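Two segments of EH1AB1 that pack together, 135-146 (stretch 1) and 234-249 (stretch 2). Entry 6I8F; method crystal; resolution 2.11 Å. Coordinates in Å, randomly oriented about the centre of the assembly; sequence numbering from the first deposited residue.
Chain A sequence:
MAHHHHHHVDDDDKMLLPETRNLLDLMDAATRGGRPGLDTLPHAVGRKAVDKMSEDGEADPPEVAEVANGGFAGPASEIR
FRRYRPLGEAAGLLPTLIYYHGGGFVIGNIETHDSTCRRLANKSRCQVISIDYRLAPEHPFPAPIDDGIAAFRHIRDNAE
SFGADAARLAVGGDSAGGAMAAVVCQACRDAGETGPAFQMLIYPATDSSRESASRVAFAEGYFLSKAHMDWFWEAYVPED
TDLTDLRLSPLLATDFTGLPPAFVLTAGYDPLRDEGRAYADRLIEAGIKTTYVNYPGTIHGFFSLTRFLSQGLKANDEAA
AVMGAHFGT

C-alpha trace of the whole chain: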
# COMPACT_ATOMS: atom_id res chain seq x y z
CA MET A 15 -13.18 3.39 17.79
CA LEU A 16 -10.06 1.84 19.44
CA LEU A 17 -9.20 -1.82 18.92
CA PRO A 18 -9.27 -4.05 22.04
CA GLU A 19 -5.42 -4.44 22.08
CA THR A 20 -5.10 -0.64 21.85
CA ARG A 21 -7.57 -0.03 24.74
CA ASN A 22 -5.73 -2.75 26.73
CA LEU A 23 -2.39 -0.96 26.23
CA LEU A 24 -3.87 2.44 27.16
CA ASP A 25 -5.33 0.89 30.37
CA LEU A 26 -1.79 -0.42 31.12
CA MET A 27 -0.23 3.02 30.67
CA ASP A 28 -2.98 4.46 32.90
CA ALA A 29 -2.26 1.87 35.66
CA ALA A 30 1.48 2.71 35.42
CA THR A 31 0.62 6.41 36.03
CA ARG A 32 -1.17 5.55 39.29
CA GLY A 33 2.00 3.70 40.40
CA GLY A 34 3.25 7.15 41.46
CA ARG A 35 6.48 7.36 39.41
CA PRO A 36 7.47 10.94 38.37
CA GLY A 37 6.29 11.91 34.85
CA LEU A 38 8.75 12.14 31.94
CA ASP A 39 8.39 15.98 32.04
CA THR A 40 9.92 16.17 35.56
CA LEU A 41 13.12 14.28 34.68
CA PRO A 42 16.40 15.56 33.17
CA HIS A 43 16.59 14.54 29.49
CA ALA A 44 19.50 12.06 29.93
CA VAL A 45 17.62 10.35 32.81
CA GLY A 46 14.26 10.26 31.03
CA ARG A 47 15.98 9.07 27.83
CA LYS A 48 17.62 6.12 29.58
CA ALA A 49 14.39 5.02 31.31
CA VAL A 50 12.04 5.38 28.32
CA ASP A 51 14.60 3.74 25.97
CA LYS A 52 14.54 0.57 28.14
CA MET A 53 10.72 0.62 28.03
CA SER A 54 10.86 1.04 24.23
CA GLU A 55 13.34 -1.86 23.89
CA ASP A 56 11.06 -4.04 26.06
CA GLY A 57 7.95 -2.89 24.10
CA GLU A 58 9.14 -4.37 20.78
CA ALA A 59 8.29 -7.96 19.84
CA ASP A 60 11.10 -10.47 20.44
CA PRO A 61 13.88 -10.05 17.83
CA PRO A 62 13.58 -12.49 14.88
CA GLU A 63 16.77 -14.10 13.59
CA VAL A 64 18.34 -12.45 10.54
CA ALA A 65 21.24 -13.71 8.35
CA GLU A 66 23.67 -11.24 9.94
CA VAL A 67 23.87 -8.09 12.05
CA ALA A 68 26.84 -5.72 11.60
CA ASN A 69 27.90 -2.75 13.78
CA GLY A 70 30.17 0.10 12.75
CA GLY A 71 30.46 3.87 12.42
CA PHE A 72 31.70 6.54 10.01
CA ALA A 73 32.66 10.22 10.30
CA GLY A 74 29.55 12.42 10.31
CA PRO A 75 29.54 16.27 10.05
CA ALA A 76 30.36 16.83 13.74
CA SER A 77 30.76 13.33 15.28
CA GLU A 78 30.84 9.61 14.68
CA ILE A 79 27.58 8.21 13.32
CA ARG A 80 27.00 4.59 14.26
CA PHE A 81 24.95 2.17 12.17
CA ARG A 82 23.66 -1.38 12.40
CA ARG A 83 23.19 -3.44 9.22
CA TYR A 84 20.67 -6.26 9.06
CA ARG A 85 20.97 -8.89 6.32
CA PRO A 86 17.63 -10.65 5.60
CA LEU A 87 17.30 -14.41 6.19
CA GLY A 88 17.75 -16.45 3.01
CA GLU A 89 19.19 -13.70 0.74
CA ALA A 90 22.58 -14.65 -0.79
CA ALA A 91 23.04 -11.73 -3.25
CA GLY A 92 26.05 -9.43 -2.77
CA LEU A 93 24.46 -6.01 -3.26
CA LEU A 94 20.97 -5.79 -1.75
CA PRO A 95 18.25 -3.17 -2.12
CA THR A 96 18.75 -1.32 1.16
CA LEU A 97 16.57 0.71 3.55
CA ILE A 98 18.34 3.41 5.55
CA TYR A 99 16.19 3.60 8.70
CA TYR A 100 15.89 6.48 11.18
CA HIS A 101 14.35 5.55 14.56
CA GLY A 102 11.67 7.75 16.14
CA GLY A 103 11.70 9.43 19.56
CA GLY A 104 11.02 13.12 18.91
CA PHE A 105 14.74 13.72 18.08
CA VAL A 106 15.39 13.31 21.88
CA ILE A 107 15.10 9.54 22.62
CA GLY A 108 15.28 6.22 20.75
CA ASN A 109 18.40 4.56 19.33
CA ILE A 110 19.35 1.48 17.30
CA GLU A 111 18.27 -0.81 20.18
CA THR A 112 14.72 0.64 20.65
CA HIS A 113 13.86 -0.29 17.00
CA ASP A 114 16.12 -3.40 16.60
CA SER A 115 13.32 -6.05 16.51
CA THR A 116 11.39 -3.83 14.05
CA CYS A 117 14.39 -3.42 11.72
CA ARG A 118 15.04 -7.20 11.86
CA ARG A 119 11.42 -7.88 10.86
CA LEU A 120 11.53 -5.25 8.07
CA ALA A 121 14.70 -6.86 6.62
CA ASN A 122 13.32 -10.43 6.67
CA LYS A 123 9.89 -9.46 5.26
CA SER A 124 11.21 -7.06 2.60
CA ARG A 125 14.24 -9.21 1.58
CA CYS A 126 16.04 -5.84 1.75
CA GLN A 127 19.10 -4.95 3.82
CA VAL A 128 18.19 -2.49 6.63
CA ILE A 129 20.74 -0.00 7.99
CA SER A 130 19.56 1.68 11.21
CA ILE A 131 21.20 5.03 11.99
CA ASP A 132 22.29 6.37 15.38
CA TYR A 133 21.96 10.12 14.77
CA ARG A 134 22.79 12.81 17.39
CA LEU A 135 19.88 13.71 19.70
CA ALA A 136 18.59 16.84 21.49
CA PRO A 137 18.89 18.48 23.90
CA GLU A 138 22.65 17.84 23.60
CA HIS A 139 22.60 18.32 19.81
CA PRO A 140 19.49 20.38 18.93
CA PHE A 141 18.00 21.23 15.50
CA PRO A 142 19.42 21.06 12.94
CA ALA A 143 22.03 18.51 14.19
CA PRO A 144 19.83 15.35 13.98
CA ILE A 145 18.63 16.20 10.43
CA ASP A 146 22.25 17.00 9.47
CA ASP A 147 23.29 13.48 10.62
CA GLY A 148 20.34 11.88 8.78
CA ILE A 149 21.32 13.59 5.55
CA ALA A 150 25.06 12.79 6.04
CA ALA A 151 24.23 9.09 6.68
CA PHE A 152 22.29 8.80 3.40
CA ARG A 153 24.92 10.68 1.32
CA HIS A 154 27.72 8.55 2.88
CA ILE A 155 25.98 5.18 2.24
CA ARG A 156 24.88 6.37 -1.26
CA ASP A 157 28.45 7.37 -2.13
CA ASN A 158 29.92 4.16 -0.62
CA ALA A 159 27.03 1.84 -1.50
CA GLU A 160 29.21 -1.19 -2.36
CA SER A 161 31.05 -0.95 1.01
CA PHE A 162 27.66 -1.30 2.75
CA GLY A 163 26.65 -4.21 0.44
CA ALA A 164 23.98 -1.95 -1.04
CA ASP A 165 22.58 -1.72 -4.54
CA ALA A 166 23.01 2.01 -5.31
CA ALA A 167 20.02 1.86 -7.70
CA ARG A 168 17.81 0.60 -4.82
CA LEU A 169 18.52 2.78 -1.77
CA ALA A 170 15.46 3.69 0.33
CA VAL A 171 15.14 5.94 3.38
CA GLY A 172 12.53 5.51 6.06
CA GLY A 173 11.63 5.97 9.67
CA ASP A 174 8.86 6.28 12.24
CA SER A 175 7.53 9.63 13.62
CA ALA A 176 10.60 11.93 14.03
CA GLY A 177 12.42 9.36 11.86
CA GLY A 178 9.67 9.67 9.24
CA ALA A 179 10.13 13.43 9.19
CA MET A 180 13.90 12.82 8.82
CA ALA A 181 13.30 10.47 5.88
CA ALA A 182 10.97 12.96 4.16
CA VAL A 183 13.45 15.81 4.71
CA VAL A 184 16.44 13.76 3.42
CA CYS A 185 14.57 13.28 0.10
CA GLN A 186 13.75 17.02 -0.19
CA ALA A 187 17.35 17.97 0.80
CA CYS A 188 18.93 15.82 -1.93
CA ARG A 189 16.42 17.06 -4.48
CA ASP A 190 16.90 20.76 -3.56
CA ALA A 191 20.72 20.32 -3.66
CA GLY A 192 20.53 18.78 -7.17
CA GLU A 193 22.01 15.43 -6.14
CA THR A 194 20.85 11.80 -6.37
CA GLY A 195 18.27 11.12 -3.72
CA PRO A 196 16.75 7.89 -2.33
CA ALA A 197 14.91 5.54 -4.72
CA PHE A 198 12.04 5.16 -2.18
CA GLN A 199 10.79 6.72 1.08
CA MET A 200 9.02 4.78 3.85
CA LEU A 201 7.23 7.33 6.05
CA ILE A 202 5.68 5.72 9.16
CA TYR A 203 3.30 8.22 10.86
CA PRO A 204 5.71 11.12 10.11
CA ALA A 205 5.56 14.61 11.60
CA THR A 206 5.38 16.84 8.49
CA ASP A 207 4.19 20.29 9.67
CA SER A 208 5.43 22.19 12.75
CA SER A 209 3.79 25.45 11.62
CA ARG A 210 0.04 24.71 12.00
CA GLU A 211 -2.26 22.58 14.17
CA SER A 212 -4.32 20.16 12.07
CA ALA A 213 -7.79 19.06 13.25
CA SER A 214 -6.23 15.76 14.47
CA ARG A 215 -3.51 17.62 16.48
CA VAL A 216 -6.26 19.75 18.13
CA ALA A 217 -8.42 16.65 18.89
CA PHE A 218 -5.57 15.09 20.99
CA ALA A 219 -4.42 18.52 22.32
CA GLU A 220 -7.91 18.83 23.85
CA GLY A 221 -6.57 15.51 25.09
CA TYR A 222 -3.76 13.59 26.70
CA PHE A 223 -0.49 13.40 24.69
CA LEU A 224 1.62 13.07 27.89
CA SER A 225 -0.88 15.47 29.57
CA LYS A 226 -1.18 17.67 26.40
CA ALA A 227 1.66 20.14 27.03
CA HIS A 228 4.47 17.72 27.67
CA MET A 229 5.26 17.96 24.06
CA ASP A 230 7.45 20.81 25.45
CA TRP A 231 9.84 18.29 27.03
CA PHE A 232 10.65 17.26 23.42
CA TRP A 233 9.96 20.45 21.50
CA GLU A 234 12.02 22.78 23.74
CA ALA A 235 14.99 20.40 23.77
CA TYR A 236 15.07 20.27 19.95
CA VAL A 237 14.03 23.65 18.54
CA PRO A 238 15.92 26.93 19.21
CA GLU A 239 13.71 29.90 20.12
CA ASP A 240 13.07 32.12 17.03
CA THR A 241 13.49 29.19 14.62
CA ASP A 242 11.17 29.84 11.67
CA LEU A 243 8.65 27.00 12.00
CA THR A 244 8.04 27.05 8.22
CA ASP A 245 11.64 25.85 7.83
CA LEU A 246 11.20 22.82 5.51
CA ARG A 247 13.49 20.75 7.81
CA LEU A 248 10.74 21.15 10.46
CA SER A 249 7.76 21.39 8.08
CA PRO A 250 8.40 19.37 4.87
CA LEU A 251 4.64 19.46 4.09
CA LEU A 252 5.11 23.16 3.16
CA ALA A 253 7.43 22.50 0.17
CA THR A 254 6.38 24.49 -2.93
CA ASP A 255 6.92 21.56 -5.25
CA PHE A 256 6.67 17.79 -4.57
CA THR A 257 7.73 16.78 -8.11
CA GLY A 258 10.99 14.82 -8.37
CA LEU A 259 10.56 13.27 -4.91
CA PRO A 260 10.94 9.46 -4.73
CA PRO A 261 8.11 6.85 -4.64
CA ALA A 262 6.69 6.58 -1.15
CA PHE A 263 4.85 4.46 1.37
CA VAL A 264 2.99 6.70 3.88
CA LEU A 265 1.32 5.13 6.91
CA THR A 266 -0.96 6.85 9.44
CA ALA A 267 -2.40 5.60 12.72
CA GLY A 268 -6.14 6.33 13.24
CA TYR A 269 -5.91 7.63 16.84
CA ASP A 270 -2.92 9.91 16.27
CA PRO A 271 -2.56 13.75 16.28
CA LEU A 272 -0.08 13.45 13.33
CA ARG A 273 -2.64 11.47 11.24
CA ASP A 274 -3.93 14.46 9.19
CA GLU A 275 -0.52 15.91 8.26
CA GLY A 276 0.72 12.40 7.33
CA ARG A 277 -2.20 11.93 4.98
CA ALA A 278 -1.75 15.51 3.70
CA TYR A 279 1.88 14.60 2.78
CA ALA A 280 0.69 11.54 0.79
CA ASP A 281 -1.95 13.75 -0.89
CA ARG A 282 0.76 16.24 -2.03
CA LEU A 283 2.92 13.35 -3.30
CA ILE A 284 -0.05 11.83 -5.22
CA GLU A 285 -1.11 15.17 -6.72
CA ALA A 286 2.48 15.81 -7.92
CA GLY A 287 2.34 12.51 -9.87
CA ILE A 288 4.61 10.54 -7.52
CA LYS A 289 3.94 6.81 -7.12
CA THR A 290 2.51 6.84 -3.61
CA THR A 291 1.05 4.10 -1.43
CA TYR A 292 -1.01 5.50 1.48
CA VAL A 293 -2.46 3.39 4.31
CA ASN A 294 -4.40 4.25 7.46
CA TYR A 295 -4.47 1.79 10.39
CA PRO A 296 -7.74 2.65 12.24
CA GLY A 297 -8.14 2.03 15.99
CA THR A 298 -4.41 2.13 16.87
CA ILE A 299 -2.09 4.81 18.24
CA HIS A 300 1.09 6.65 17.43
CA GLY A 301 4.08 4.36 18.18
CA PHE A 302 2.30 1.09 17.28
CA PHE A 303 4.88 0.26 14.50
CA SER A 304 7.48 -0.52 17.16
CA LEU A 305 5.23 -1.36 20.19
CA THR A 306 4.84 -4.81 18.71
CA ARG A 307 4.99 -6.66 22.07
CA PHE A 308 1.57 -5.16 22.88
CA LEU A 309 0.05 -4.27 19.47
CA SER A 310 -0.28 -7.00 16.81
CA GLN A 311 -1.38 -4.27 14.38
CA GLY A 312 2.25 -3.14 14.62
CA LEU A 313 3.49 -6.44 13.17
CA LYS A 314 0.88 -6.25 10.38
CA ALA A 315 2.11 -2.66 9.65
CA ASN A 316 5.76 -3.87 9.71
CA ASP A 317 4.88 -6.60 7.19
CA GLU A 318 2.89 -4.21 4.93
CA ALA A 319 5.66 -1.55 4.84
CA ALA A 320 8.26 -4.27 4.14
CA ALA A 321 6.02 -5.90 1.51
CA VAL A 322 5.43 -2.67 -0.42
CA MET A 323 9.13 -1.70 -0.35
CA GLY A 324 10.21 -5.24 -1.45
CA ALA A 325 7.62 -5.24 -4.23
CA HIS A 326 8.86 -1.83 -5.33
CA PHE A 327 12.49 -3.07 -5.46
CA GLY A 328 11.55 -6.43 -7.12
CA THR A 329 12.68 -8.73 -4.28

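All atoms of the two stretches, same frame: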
# COMPACT_ATOMS: atom_id res chain seq x y z
N LEU A 135 21.17 13.37 19.11
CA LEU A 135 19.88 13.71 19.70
C LEU A 135 19.98 15.02 20.49
O LEU A 135 21.05 15.40 21.00
CB LEU A 135 19.45 12.55 20.60
CG LEU A 135 19.28 11.18 19.92
CD1 LEU A 135 19.16 10.07 20.96
CD2 LEU A 135 18.07 11.17 19.00
N ALA A 136 18.83 15.71 20.58
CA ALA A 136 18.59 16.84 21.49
C ALA A 136 18.26 16.29 22.88
O ALA A 136 17.77 15.17 22.98
CB ALA A 136 17.45 17.67 20.95
N PRO A 137 18.49 17.07 23.95
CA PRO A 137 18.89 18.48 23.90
C PRO A 137 20.37 18.74 23.60
O PRO A 137 20.73 19.86 23.28
CB PRO A 137 18.54 19.04 25.29
CG PRO A 137 18.55 17.83 26.19
CD PRO A 137 18.08 16.69 25.30
N GLU A 138 21.21 17.70 23.68
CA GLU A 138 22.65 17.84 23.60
C GLU A 138 23.02 18.42 22.22
O GLU A 138 23.92 19.25 22.11
CB GLU A 138 23.34 16.50 23.85
CG GLU A 138 23.15 15.95 25.25
CD GLU A 138 21.91 15.09 25.49
OE1 GLU A 138 20.96 15.16 24.69
OE2 GLU A 138 21.89 14.37 26.50
N HIS A 139 22.33 17.95 21.18
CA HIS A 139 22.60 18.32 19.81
C HIS A 139 21.28 18.71 19.15
O HIS A 139 20.62 17.87 18.52
CB HIS A 139 23.32 17.17 19.08
CG HIS A 139 24.45 16.60 19.86
ND1 HIS A 139 25.63 17.29 20.05
CD2 HIS A 139 24.57 15.42 20.52
CE1 HIS A 139 26.45 16.55 20.78
NE2 HIS A 139 25.82 15.40 21.08
N PRO A 140 20.82 19.97 19.36
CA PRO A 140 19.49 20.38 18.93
C PRO A 140 19.43 20.59 17.41
O PRO A 140 20.46 20.53 16.75
CB PRO A 140 19.24 21.70 19.68
CG PRO A 140 20.62 22.23 20.03
CD PRO A 140 21.54 21.03 20.08
N PHE A 141 18.23 20.86 16.91
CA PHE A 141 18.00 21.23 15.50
C PHE A 141 19.07 22.25 15.09
O PHE A 141 19.25 23.23 15.81
CB PHE A 141 16.60 21.80 15.31
CG PHE A 141 16.30 22.29 13.92
CD1 PHE A 141 16.55 23.61 13.55
CD2 PHE A 141 15.78 21.43 12.96
CE1 PHE A 141 16.29 24.06 12.26
CE2 PHE A 141 15.53 21.87 11.67
CZ PHE A 141 15.77 23.19 11.32
N PRO A 142 19.75 22.04 13.96
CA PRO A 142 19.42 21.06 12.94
C PRO A 142 20.29 19.79 12.97
O PRO A 142 20.30 19.05 12.00
CB PRO A 142 19.69 21.81 11.63
CG PRO A 142 20.91 22.64 11.96
CD PRO A 142 20.68 23.05 13.40
N ALA A 143 21.00 19.57 14.08
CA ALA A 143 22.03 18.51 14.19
C ALA A 143 21.47 17.14 13.79
O ALA A 143 22.10 16.40 13.04
CB ALA A 143 22.61 18.47 15.59
N PRO A 144 20.31 16.70 14.31
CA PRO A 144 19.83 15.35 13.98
C PRO A 144 19.54 15.16 12.47
O PRO A 144 19.90 14.13 11.89
CB PRO A 144 18.58 15.21 14.86
CG PRO A 144 18.82 16.20 15.99
CD PRO A 144 19.47 17.38 15.30
N ILE A 145 18.92 16.17 11.86
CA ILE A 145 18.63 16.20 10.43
C ILE A 145 19.94 16.16 9.64
O ILE A 145 20.04 15.46 8.64
CB ILE A 145 17.76 17.43 10.08
CG1 ILE A 145 16.36 17.33 10.67
CG2 ILE A 145 17.72 17.70 8.57
CD1 ILE A 145 15.58 16.11 10.28
N ASP A 146 20.93 16.95 10.10
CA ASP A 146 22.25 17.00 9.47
C ASP A 146 22.85 15.59 9.42
O ASP A 146 23.37 15.19 8.38
CB ASP A 146 23.20 17.96 10.19
CG ASP A 146 22.92 19.44 9.92
OD1 ASP A 146 22.14 19.75 9.01
OD2 ASP A 146 23.49 20.27 10.63
N GLU A 234 11.15 21.73 23.22
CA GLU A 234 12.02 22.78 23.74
C GLU A 234 13.47 22.30 23.80
O GLU A 234 14.40 23.10 23.84
CB GLU A 234 11.52 23.24 25.11
CG GLU A 234 10.18 23.94 25.02
CD GLU A 234 9.68 24.66 26.26
OE1 GLU A 234 10.17 24.34 27.36
OE2 GLU A 234 8.81 25.53 26.10
N ALA A 235 13.66 20.97 23.82
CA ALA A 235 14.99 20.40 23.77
C ALA A 235 15.56 20.57 22.36
O ALA A 235 16.76 20.82 22.17
CB ALA A 235 14.91 18.96 24.20
N TYR A 236 14.68 20.45 21.36
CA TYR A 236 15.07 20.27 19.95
C TYR A 236 15.19 21.61 19.21
O TYR A 236 16.12 21.83 18.45
CB TYR A 236 14.04 19.35 19.28
CG TYR A 236 14.25 19.09 17.81
CD1 TYR A 236 15.47 18.64 17.32
CD2 TYR A 236 13.21 19.28 16.91
CE1 TYR A 236 15.65 18.39 15.97
CE2 TYR A 236 13.38 19.02 15.55
CZ TYR A 236 14.60 18.57 15.09
OH TYR A 236 14.77 18.31 13.76
N VAL A 237 14.21 22.50 19.41
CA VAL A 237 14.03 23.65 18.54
C VAL A 237 14.52 24.91 19.25
O VAL A 237 13.97 25.29 20.28
CB VAL A 237 12.57 23.80 18.08
CG1 VAL A 237 12.43 24.94 17.08
CG2 VAL A 237 12.05 22.50 17.49
N PRO A 238 15.54 25.61 18.71
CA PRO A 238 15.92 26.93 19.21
C PRO A 238 14.76 27.93 19.09
O PRO A 238 14.07 27.98 18.06
CB PRO A 238 17.09 27.36 18.31
CG PRO A 238 17.63 26.06 17.76
CD PRO A 238 16.43 25.15 17.63
N GLU A 239 14.56 28.71 20.15
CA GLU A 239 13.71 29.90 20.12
C GLU A 239 14.02 30.74 18.87
O GLU A 239 15.19 30.90 18.50
CB GLU A 239 13.94 30.73 21.38
CG GLU A 239 13.22 32.06 21.38
CD GLU A 239 13.35 32.83 22.68
OE1 GLU A 239 14.20 32.45 23.50
OE2 GLU A 239 12.60 33.80 22.86
N ASP A 240 12.97 31.26 18.22
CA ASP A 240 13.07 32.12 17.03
C ASP A 240 13.41 31.30 15.77
O ASP A 240 13.72 31.90 14.73
CB ASP A 240 14.15 33.21 17.11
CG ASP A 240 14.10 34.14 18.31
OD1 ASP A 240 12.99 34.56 18.69
OD2 ASP A 240 15.18 34.44 18.84
N THR A 241 13.39 29.96 15.84
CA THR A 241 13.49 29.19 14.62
C THR A 241 12.20 29.44 13.84
O THR A 241 11.13 29.43 14.41
CB THR A 241 13.75 27.69 14.87
OG1 THR A 241 14.91 27.57 15.69
CG2 THR A 241 13.96 26.90 13.60
N ASP A 242 12.33 29.74 12.55
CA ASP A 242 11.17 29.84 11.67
C ASP A 242 10.56 28.43 11.54
O ASP A 242 11.21 27.51 11.05
CB ASP A 242 11.55 30.40 10.30
CG ASP A 242 10.36 30.72 9.43
OD1 ASP A 242 9.25 30.19 9.70
OD2 ASP A 242 10.53 31.52 8.49
N LEU A 243 9.30 28.29 11.95
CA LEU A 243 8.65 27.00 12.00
C LEU A 243 8.13 26.57 10.62
O LEU A 243 7.60 25.48 10.48
CB LEU A 243 7.53 27.04 13.03
CG LEU A 243 7.98 27.25 14.47
CD1 LEU A 243 6.80 27.15 15.41
CD2 LEU A 243 9.06 26.26 14.88
N THR A 244 8.32 27.41 9.60
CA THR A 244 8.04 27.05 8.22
C THR A 244 9.31 26.52 7.55
O THR A 244 9.27 26.11 6.40
CB THR A 244 7.50 28.24 7.41
OG1 THR A 244 8.52 29.22 7.32
CG2 THR A 244 6.24 28.84 7.99
N ASP A 245 10.44 26.54 8.27
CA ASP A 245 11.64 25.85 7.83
C ASP A 245 11.24 24.44 7.35
O ASP A 245 10.59 23.69 8.09
CB ASP A 245 12.68 25.76 8.96
CG ASP A 245 14.05 25.31 8.49
OD1 ASP A 245 14.18 24.17 8.02
OD2 ASP A 245 15.00 26.10 8.63
N LEU A 246 11.62 24.10 6.12
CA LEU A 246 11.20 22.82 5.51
C LEU A 246 11.86 21.62 6.22
O LEU A 246 11.42 20.50 6.03
CB LEU A 246 11.54 22.82 4.02
CG LEU A 246 10.81 23.87 3.17
CD1 LEU A 246 11.26 23.78 1.73
CD2 LEU A 246 9.31 23.71 3.28
N ARG A 247 12.92 21.84 7.00
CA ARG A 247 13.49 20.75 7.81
C ARG A 247 12.60 20.45 9.02
O ARG A 247 12.71 19.37 9.59
CB ARG A 247 14.91 21.08 8.28
CG ARG A 247 15.93 21.13 7.15
CD ARG A 247 17.20 21.84 7.58
NE ARG A 247 16.95 23.21 7.99
CZ ARG A 247 17.87 24.05 8.47
NH1 ARG A 247 19.12 23.65 8.58
NH2 ARG A 247 17.53 25.27 8.85
N LEU A 248 11.73 21.39 9.40
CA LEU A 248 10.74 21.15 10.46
C LEU A 248 9.35 20.85 9.88
O LEU A 248 8.50 20.31 10.57
CB LEU A 248 10.63 22.40 11.35
CG LEU A 248 11.82 22.73 12.24
CD1 LEU A 248 11.61 24.09 12.89
CD2 LEU A 248 12.03 21.67 13.30
N SER A 249 9.10 21.34 8.66
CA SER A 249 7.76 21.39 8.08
C SER A 249 7.82 21.01 6.61
O SER A 249 7.50 21.82 5.74
CB SER A 249 7.16 22.76 8.29
OG SER A 249 6.92 22.99 9.67
O HOH W 1 18.80 21.87 23.46

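Phe-141, held between two prolines and followed by a cis peptide bond to Pro-142, is the hub of this contact: its backbone makes the one direct hydrogen bond between the stretches, and its side chain lies among residues from Tyr-236 to Leu-248. A second cis bond precedes Pro-137; stretch 1 is a proline-rich loop until its helix starts at Ala-143. Stretch 2 comes in as the last turn of a helix, which Val-237 leaves, and continues through two beta turns, Pro-238 to Thr-241 (type II) and Asp-242 to Asp-245 (type I). The closest CA pair lies near the end of the helix, with Pro-137 CA 4.3 Å from Ala-235 CA. There Phe-141 N donates to Tyr-236 O (2.8 Å), and a water donates to both Pro-137 O (2.8 Å) and Ala-235 O (2.6 Å), joining two carbonyls that cannot bond each other. Ala-136 CB packs 3.4 Å from Ala-235 O, and Pro-137 CB makes an apolar contact with Ala-235 CB at 3.8 Å. The Phe-141 ring turns its edge toward the face of Tyr-236, planes at 86° and centroids 5.7 Å apart, while Phe-141 CB lies over that face, 3.9 Å from the ring centroid. At the edge of the tyrosine ring, Pro-144 CG approaches Tyr-236 CE1 to 3.9 Å; Ile-145 CG1 is 3.6 Å from Tyr-236 OH. Leu-248 covers one face of the Phe-141 ring, its CD2 off-centre at 4.2 Å from the Phe-141 centroid. Arg-247 CB meets Phe-141 CE2 at the ring edge (3.5 Å), and Phe-141 CZ lies over one face of the guanidinium. A salt bridge within stretch 2 holds that group: Arg-247 NH2 donates to Asp-245 OD2 (2.7 Å) and Arg-247 NE to Asp-245 OD1 (2.9 Å), leaving Arg-247 NH1 3.6 Å from Pro-142 CB.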